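Local atomic coordinates of soluble lytic transglycosylase B3 (Pseudomonas aeruginosa, PDB entry 5ANZ), a protein that probably cleaves the glycan strands of peptidoglycan as a lytic transglycosylase, taking part in turnover of the bacterial cell wall. Residues L181-Q185 with H186-P190; T210-N213 with Q214-D218; L360-S363 with Q364-E367; Q369-L372 with A373-G376. All blocks are in the same frame, centred on the assembly; numbering follows the deposited sequence.

Along the chain, the four contacts follow in series, each a local turn within one continuous stretch; none nests in or crosses another. Contact 1 (181-190) ends helix 170-186 in the lysozyme-like SLT domain, and contact 2 (210-218) ends helix 209-215 and leads into the calcium loop. These two touch: Asp188 pairs with His212, while Ile183 packs on His212 and Asn213, tying the two helix ends together. The other two belong to the putative peptidoglycan-binding domain on the opposite side of the chain's centre. Contact 3 (360-367) starts helix 362-374 and contact 4 (369-376) closes it. Contacts 1 and 3 lie about 43 Å apart, centre to centre.

Contact 1: L181-Q185 with H186-P190; sequences LKILQ and HGDVP
Ile183 and Leu184 meet Asp188 and Val189 where helix 170-186 of the lysozyme-like SLT domain runs out. The turn follows the bonding pattern of a Schellman motif, although both of its defining bonds, Asp188 N to Ile183 O and Gly187 N to Leu184 O, are weak. The last helical bonds are firmer: His186 N gives to Lys182 O at 2.9 Å and Gly187 N to Ile183 O at 3.0 Å. Gly187 has a positive phi of 92°, which turns the chain out of the helix and back beside it.

The packed side is built from the aliphatic branches of Ile183, Leu184 and Val189 and the stem of Asp188. Ile183 CG2, set anti to its backbone N, lies 3.7 Å from Asp188 CB, and the two side chains run roughly at right angles. Asp188 OD1 is hydrogen-bonded to Arg225 N, in the calcium-binding loop, so the turn is fastened there as well. Leu184 reaches Val189 with one branch: CD2 is 4.1 Å from Val189 CG1 and closer still, 3.3 Å, to Val189 O. Leu184 also touches Ala72 of helix 66-73.

The looser side is that of His186, which is exposed, its ring directed away from the preceding helical turn. Well apart from this ring, a water links two carbonyls, donating to Leu184 O at 2.8 Å and to Val189 O at 2.7 Å.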
# COMPACT_ATOMS: atom_id res chain seq x y z
N LEU A 181 16.05 12.46 12.32
CA LEU A 181 17.26 13.08 12.85
C LEU A 181 18.17 12.02 13.48
O LEU A 181 19.39 12.15 13.43
CB LEU A 181 16.91 14.17 13.87
CG LEU A 181 16.29 15.45 13.27
CD1 LEU A 181 15.67 16.32 14.36
CD2 LEU A 181 17.36 16.24 12.52
N LYS A 182 17.58 10.98 14.07
CA LYS A 182 18.38 9.91 14.66
C LYS A 182 19.12 9.12 13.59
O LYS A 182 20.25 8.67 13.82
CB LYS A 182 17.50 8.97 15.49
CG LYS A 182 16.83 9.66 16.67
CD LYS A 182 16.07 8.68 17.54
CE LYS A 182 15.49 9.38 18.77
NZ LYS A 182 14.47 8.54 19.47
N ILE A 183 18.47 8.96 12.44
CA ILE A 183 19.09 8.32 11.30
C ILE A 183 20.31 9.13 10.83
O ILE A 183 21.38 8.57 10.59
CB ILE A 183 18.10 8.16 10.14
CG1 ILE A 183 16.95 7.24 10.57
CG2 ILE A 183 18.83 7.61 8.91
CD1 ILE A 183 15.84 7.10 9.52
N LEU A 184 20.15 10.44 10.74
CA LEU A 184 21.28 11.31 10.40
C LEU A 184 22.38 11.23 11.46
O LEU A 184 23.56 11.16 11.13
CB LEU A 184 20.84 12.76 10.23
CG LEU A 184 19.87 12.95 9.07
CD1 LEU A 184 19.43 14.40 8.95
CD2 LEU A 184 20.51 12.45 7.76
N GLN A 185 21.99 11.25 12.72
CA GLN A 185 22.94 11.17 13.82
C GLN A 185 23.75 9.87 13.75
O GLN A 185 24.96 9.87 14.01
CB GLN A 185 22.20 11.28 15.16
CG GLN A 185 23.11 11.22 16.37
CD GLN A 185 22.63 12.14 17.47
OE1 GLN A 185 22.26 13.29 17.22
NE2 GLN A 185 22.62 11.65 18.70
N HIS A 186 23.10 8.78 13.37
CA HIS A 186 23.78 7.50 13.30
C HIS A 186 24.65 7.39 12.06
O HIS A 186 25.59 6.59 12.03
CB HIS A 186 22.78 6.35 13.34
CG HIS A 186 23.43 5.02 13.60
ND1 HIS A 186 23.49 4.03 12.65
CD2 HIS A 186 24.06 4.54 14.69
CE1 HIS A 186 24.13 2.98 13.15
NE2 HIS A 186 24.48 3.26 14.39
N GLY A 187 24.34 8.19 11.05
CA GLY A 187 25.15 8.26 9.84
C GLY A 187 24.78 7.34 8.69
O GLY A 187 25.62 7.08 7.82
N ASP A 188 23.54 6.85 8.66
CA ASP A 188 23.09 5.97 7.57
C ASP A 188 23.18 6.67 6.20
O ASP A 188 23.38 6.01 5.16
CB ASP A 188 21.64 5.50 7.78
CG ASP A 188 21.50 4.43 8.86
OD1 ASP A 188 22.44 3.64 9.11
OD2 ASP A 188 20.40 4.36 9.46
N VAL A 189 23.01 7.99 6.21
CA VAL A 189 23.03 8.79 4.98
C VAL A 189 23.35 10.24 5.36
O VAL A 189 22.98 10.69 6.43
CB VAL A 189 21.67 8.71 4.25
CG1 VAL A 189 20.55 9.36 5.10
CG2 VAL A 189 21.73 9.32 2.87
N PRO A 190 24.05 10.97 4.48
CA PRO A 190 24.24 12.41 4.73
C PRO A 190 22.93 13.17 4.55
O PRO A 190 22.09 12.78 3.74
CB PRO A 190 25.27 12.83 3.66
CG PRO A 190 25.92 11.55 3.20
CD PRO A 190 24.82 10.50 3.32
O HOH W 1 24.32 11.82 8.52

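Contact 2: T210-N213 with Q214-D218; sequences TTHN and QYAVD. With CA (calcium ion), chain B.
A helix-ending turn joins Thr211 and His212 to Tyr215 and Ala216 at the end of helix 209-215, just before the chain enters the calcium site. Tyr215 N gives a bond of 2.8 Å to Thr211 O, nearly along the C=O axis. Ala216 N closes the last turn on His212 O at 2.9 Å.

Ala216 then leaves helical geometry, and its methyl is brought over one face of the His212 ring. This CH-pi contact puts CB 3.5 Å from the ring centroid and 18° off the normal, on the side of ND1, a nitrogen buried here with no partner in the model. The ring swings into place because CG is anti to the backbone N (chi1 175°), and its other nitrogen, NE2, is held by Asp188 OD2. Also across the turn, Thr211 CG2 approaches Tyr215 CD2 at 4.0 Å; Thr211 lines the site where N-acetyl-D-glucosamine binds in another structure of this protein; the sugar is absent here.

Beyond the turn begins an EF-hand-like loop. Its first ligand, Asp218, binds calcium through OD1 alone at 2.4 Å, whereas OD2 is 4.2 Å from the ion and accepts from Gly223 N. Asp220, Asp222, Lys224 through its carbonyl oxygen, and Asp233 also bind the metal, as does a water at 2.4 Å. Packing of Ala216 and Val217 on Ser237 and Asn240 lays this exit segment against helix 231-244.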
# COMPACT_ATOMS: atom_id res chain seq x y z
N THR A 210 10.40 5.92 11.22
CA THR A 210 10.26 4.94 12.31
C THR A 210 10.31 3.50 11.75
O THR A 210 10.84 2.60 12.41
CB THR A 210 8.96 5.16 13.13
OG1 THR A 210 7.82 5.08 12.27
CG2 THR A 210 8.99 6.51 13.84
N THR A 211 9.80 3.28 10.54
CA THR A 211 9.92 1.96 9.93
C THR A 211 11.37 1.63 9.58
O THR A 211 11.85 0.51 9.78
CB THR A 211 9.03 1.85 8.66
OG1 THR A 211 7.67 2.02 9.04
CG2 THR A 211 9.23 0.50 7.98
N HIS A 212 12.09 2.62 9.06
CA HIS A 212 13.52 2.44 8.83
C HIS A 212 14.22 2.03 10.13
O HIS A 212 15.00 1.07 10.15
CB HIS A 212 14.14 3.73 8.28
CG HIS A 212 15.63 3.66 8.14
ND1 HIS A 212 16.25 3.35 6.95
CD2 HIS A 212 16.61 3.84 9.05
CE1 HIS A 212 17.56 3.35 7.14
NE2 HIS A 212 17.81 3.65 8.39
N ASN A 213 13.93 2.74 11.21
CA ASN A 213 14.66 2.50 12.44
C ASN A 213 14.38 1.13 13.07
O ASN A 213 15.21 0.61 13.81
CB ASN A 213 14.38 3.62 13.45
CG ASN A 213 15.14 4.90 13.11
OD1 ASN A 213 16.05 4.89 12.28
ND2 ASN A 213 14.79 6.00 13.78
N GLN A 214 13.23 0.54 12.74
CA GLN A 214 12.92 -0.79 13.25
C GLN A 214 13.26 -1.90 12.27
O GLN A 214 13.63 -2.99 12.69
CB GLN A 214 11.44 -0.90 13.64
CG GLN A 214 11.10 -2.28 14.19
CD GLN A 214 9.75 -2.34 14.88
OE1 GLN A 214 9.06 -1.33 15.01
NE2 GLN A 214 9.36 -3.53 15.32
N TYR A 215 13.15 -1.64 10.97
CA TYR A 215 13.28 -2.74 10.01
C TYR A 215 14.37 -2.62 8.95
O TYR A 215 14.67 -3.60 8.28
CB TYR A 215 11.95 -2.97 9.28
CG TYR A 215 10.84 -3.34 10.22
CD1 TYR A 215 10.74 -4.63 10.70
CD2 TYR A 215 9.93 -2.39 10.66
CE1 TYR A 215 9.72 -4.98 11.60
CE2 TYR A 215 8.92 -2.72 11.55
CZ TYR A 215 8.82 -4.02 12.00
OH TYR A 215 7.82 -4.34 12.89
N ALA A 216 14.98 -1.45 8.79
CA ALA A 216 16.08 -1.38 7.84
C ALA A 216 17.25 -2.26 8.28
O ALA A 216 17.50 -2.49 9.48
CB ALA A 216 16.53 0.07 7.65
N VAL A 217 17.96 -2.74 7.27
CA VAL A 217 19.05 -3.70 7.41
C VAL A 217 20.33 -3.18 6.79
O VAL A 217 20.29 -2.54 5.74
CB VAL A 217 18.67 -5.02 6.71
CG1 VAL A 217 19.86 -5.95 6.63
CG2 VAL A 217 17.48 -5.68 7.42
N ASP A 218 21.47 -3.46 7.43
CA ASP A 218 22.78 -3.25 6.81
C ASP A 218 23.26 -4.56 6.19
O ASP A 218 23.84 -5.42 6.88
CB ASP A 218 23.79 -2.74 7.84
CG ASP A 218 25.19 -2.60 7.27
OD1 ASP A 218 25.33 -2.57 6.02
OD2 ASP A 218 26.15 -2.52 8.06
CA CA B . 25.19 -0.95 4.32
O HOH W 2 25.84 0.73 2.80

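Contact 3: L360-S363 with Q364-E367; sequences LSRS and QRIE
Ser361 and Gln364 hold each other in a capping box that starts helix 362-374. Ser361 N gives a nearly straight bond (169°) to Gln364 OE1 at 2.8 Å, while Gln364 N returns one to Ser361 OG at 3.2 Å. OG can face that amide because it sits between the backbone N and the carbonyl carbon (chi1 68°). In Gln364 the first torsion, with CG beside the backbone N, directs an otherwise extended chain toward the serine and brings CG within 3.1 Å of Ser361 OG.

Around this core the arginines pack. Arg365 folds back at chi3, laying one guanidinium face over the Arg362 backbone, with CA 3.4 Å above the plane. A water takes a bond from Arg365 NH1 and donates to Leu360 O at 2.6 Å. Arg362, extended, carries its own guanidinium over Ile366 CD1, 3.6 Å from NH1; the two guanidinium planes are 82° apart.

Further out, Glu91 bonds the hydroxyls of Ser361 and Ser363, and Gly384 O receives Arg365 NE. Leu360 and Gln364 lean on helix 411-417; Glu367 touches Leu414 of that helix and forms a salt bridge to Arg418 just after it, while Ile366 faces Val382 in the loop before helix 388-401.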
# COMPACT_ATOMS: atom_id res chain seq x y z
N LEU A 360 -17.04 6.27 -8.30
CA LEU A 360 -17.65 7.45 -7.69
C LEU A 360 -16.60 8.52 -7.40
O LEU A 360 -15.51 8.21 -6.92
CB LEU A 360 -18.38 7.07 -6.41
CG LEU A 360 -19.60 6.17 -6.58
CD1 LEU A 360 -20.28 5.94 -5.24
CD2 LEU A 360 -20.57 6.80 -7.57
N SER A 361 -16.93 9.77 -7.68
CA SER A 361 -16.07 10.88 -7.28
C SER A 361 -16.11 11.04 -5.76
O SER A 361 -16.92 10.41 -5.08
CB SER A 361 -16.50 12.18 -7.96
OG SER A 361 -17.76 12.61 -7.45
N ARG A 362 -15.22 11.88 -5.23
CA ARG A 362 -15.17 12.10 -3.79
C ARG A 362 -16.50 12.66 -3.26
O ARG A 362 -17.03 12.18 -2.25
CB ARG A 362 -14.02 13.05 -3.43
CG ARG A 362 -13.86 13.23 -1.93
CD ARG A 362 -12.83 14.28 -1.59
NE ARG A 362 -12.79 14.55 -0.16
CZ ARG A 362 -13.63 15.36 0.47
NH1 ARG A 362 -14.59 15.99 -0.21
NH2 ARG A 362 -13.53 15.55 1.78
N SER A 363 -17.04 13.67 -3.93
CA SER A 363 -18.30 14.24 -3.50
C SER A 363 -19.41 13.20 -3.66
O SER A 363 -20.35 13.17 -2.88
CB SER A 363 -18.64 15.52 -4.27
OG SER A 363 -18.74 15.26 -5.66
N GLN A 364 -19.27 12.32 -4.64
CA GLN A 364 -20.26 11.27 -4.85
C GLN A 364 -20.23 10.22 -3.75
O GLN A 364 -21.27 9.65 -3.40
CB GLN A 364 -20.06 10.61 -6.22
CG GLN A 364 -20.64 11.42 -7.36
CD GLN A 364 -20.34 10.83 -8.72
OE1 GLN A 364 -19.43 10.02 -8.87
NE2 GLN A 364 -21.11 11.23 -9.72
N ARG A 365 -19.04 9.94 -3.21
CA ARG A 365 -18.94 8.99 -2.11
C ARG A 365 -19.62 9.54 -0.86
O ARG A 365 -20.25 8.80 -0.09
CB ARG A 365 -17.48 8.66 -1.81
CG ARG A 365 -16.79 7.85 -2.92
CD ARG A 365 -15.44 7.30 -2.47
NE ARG A 365 -14.48 8.35 -2.12
CZ ARG A 365 -13.66 8.93 -2.99
NH1 ARG A 365 -13.67 8.58 -4.27
NH2 ARG A 365 -12.82 9.87 -2.57
N ILE A 366 -19.47 10.84 -0.64
CA ILE A 366 -20.13 11.49 0.49
C ILE A 366 -21.62 11.49 0.28
O ILE A 366 -22.40 11.21 1.21
CB ILE A 366 -19.61 12.94 0.66
CG1 ILE A 366 -18.20 12.90 1.25
CG2 ILE A 366 -20.55 13.76 1.55
CD1 ILE A 366 -17.40 14.17 1.01
N GLU A 367 -22.04 11.80 -0.95
CA GLU A 367 -23.46 11.81 -1.27
C GLU A 367 -24.04 10.42 -1.04
O GLU A 367 -25.15 10.29 -0.52
CB GLU A 367 -23.70 12.26 -2.71
CG GLU A 367 -25.16 12.56 -3.01
CD GLU A 367 -25.41 12.89 -4.47
OE1 GLU A 367 -24.44 12.97 -5.25
OE2 GLU A 367 -26.60 13.06 -4.84
O HOH W 3 -14.86 5.96 -5.70

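Contact 4: Q369-L372 with A373-G376; sequences QRQL and AARG
Leu372 O is gripped by two backbone amides, Arg375 N at 3.1 Å and His377 N just beyond Gly376. The Arg375 donor lies well above the carbonyl plane, 65° out of it, and the N-H...O angle is bent. Arg375 N also makes a weak bond to Gln371 O at 3.2 Å. The preceding bonds are ordinary helical ones, with Ala373 N giving to Gln369 O at 3.1 Å and Ala374 N to Arg370 O at 3.0 Å.

With Gly376 N bonded to Ala373 O at 3.0 Å, the pattern is a Schellman motif that ends helix 362-374, the first helix of the three-helix putative peptidoglycan-binding domain. Gly376 is its C-prime residue, at a phi of 86° that would jam any side chain against the preceding carbonyl oxygen. Ala373 and Ala374 lie exposed, their methyls resting over the carbonyls of the turn before; Ala374 CB is 3.4 Å from Arg370 O.

On the inward side Leu372 packs on Ala393, Ile394 and Cys397 of helix 388-401, and buried Gln369 bonds Gly384 N through OE1. Arg375 CG is 3.7 Å from Gln371 O; beyond it a bend at chi3 (52°) turns the guanidinium away from the helix end, where NH2 forms a salt bridge with Glu400.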
# COMPACT_ATOMS: atom_id res chain seq x y z
N GLN A 369 -23.09 8.09 1.03
CA GLN A 369 -23.23 7.81 2.45
C GLN A 369 -24.44 8.53 3.03
O GLN A 369 -25.16 7.98 3.87
CB GLN A 369 -21.95 8.20 3.20
CG GLN A 369 -20.81 7.20 3.02
CD GLN A 369 -19.48 7.70 3.53
OE1 GLN A 369 -19.21 8.90 3.50
NE2 GLN A 369 -18.64 6.79 4.01
N ARG A 370 -24.67 9.77 2.58
CA ARG A 370 -25.81 10.54 3.07
C ARG A 370 -27.13 9.94 2.58
O ARG A 370 -28.13 9.92 3.31
CB ARG A 370 -25.68 12.01 2.66
CG ARG A 370 -24.57 12.76 3.37
CD ARG A 370 -24.53 14.22 2.95
NE ARG A 370 -23.52 14.99 3.67
CZ ARG A 370 -22.90 16.05 3.18
NH1 ARG A 370 -23.19 16.49 1.96
NH2 ARG A 370 -21.99 16.69 3.90
N GLN A 371 -27.14 9.44 1.35
CA GLN A 371 -28.35 8.85 0.78
C GLN A 371 -28.68 7.52 1.44
O GLN A 371 -29.85 7.20 1.66
CB GLN A 371 -28.20 8.66 -0.74
CG GLN A 371 -28.42 9.94 -1.55
CD GLN A 371 -29.89 10.28 -1.66
OE1 GLN A 371 -30.55 9.91 -2.64
NE2 GLN A 371 -30.42 10.97 -0.66
N LEU A 372 -27.64 6.75 1.76
CA LEU A 372 -27.83 5.48 2.45
C LEU A 372 -28.46 5.72 3.82
O LEU A 372 -29.44 5.06 4.20
CB LEU A 372 -26.50 4.73 2.60
CG LEU A 372 -25.89 4.13 1.33
CD1 LEU A 372 -24.42 3.82 1.54
CD2 LEU A 372 -26.67 2.88 0.92
N ALA A 373 -27.89 6.67 4.56
CA ALA A 373 -28.39 6.97 5.90
C ALA A 373 -29.84 7.44 5.81
O ALA A 373 -30.66 7.13 6.68
CB ALA A 373 -27.52 8.02 6.58
N ALA A 374 -30.15 8.18 4.76
CA ALA A 374 -31.50 8.72 4.58
C ALA A 374 -32.54 7.65 4.33
O ALA A 374 -33.73 7.85 4.60
CB ALA A 374 -31.50 9.72 3.44
N ARG A 375 -32.11 6.50 3.81
CA ARG A 375 -33.04 5.39 3.59
C ARG A 375 -32.97 4.38 4.73
O ARG A 375 -33.58 3.31 4.65
CB ARG A 375 -32.74 4.71 2.26
CG ARG A 375 -33.06 5.57 1.05
CD ARG A 375 -32.81 4.82 -0.24
NE ARG A 375 -33.47 3.51 -0.24
CZ ARG A 375 -34.71 3.31 -0.66
NH1 ARG A 375 -35.44 4.32 -1.11
NH2 ARG A 375 -35.23 2.09 -0.62
N GLY A 376 -32.25 4.72 5.79
CA GLY A 376 -32.18 3.85 6.95
C GLY A 376 -31.12 2.76 6.87
O GLY A 376 -31.17 1.79 7.63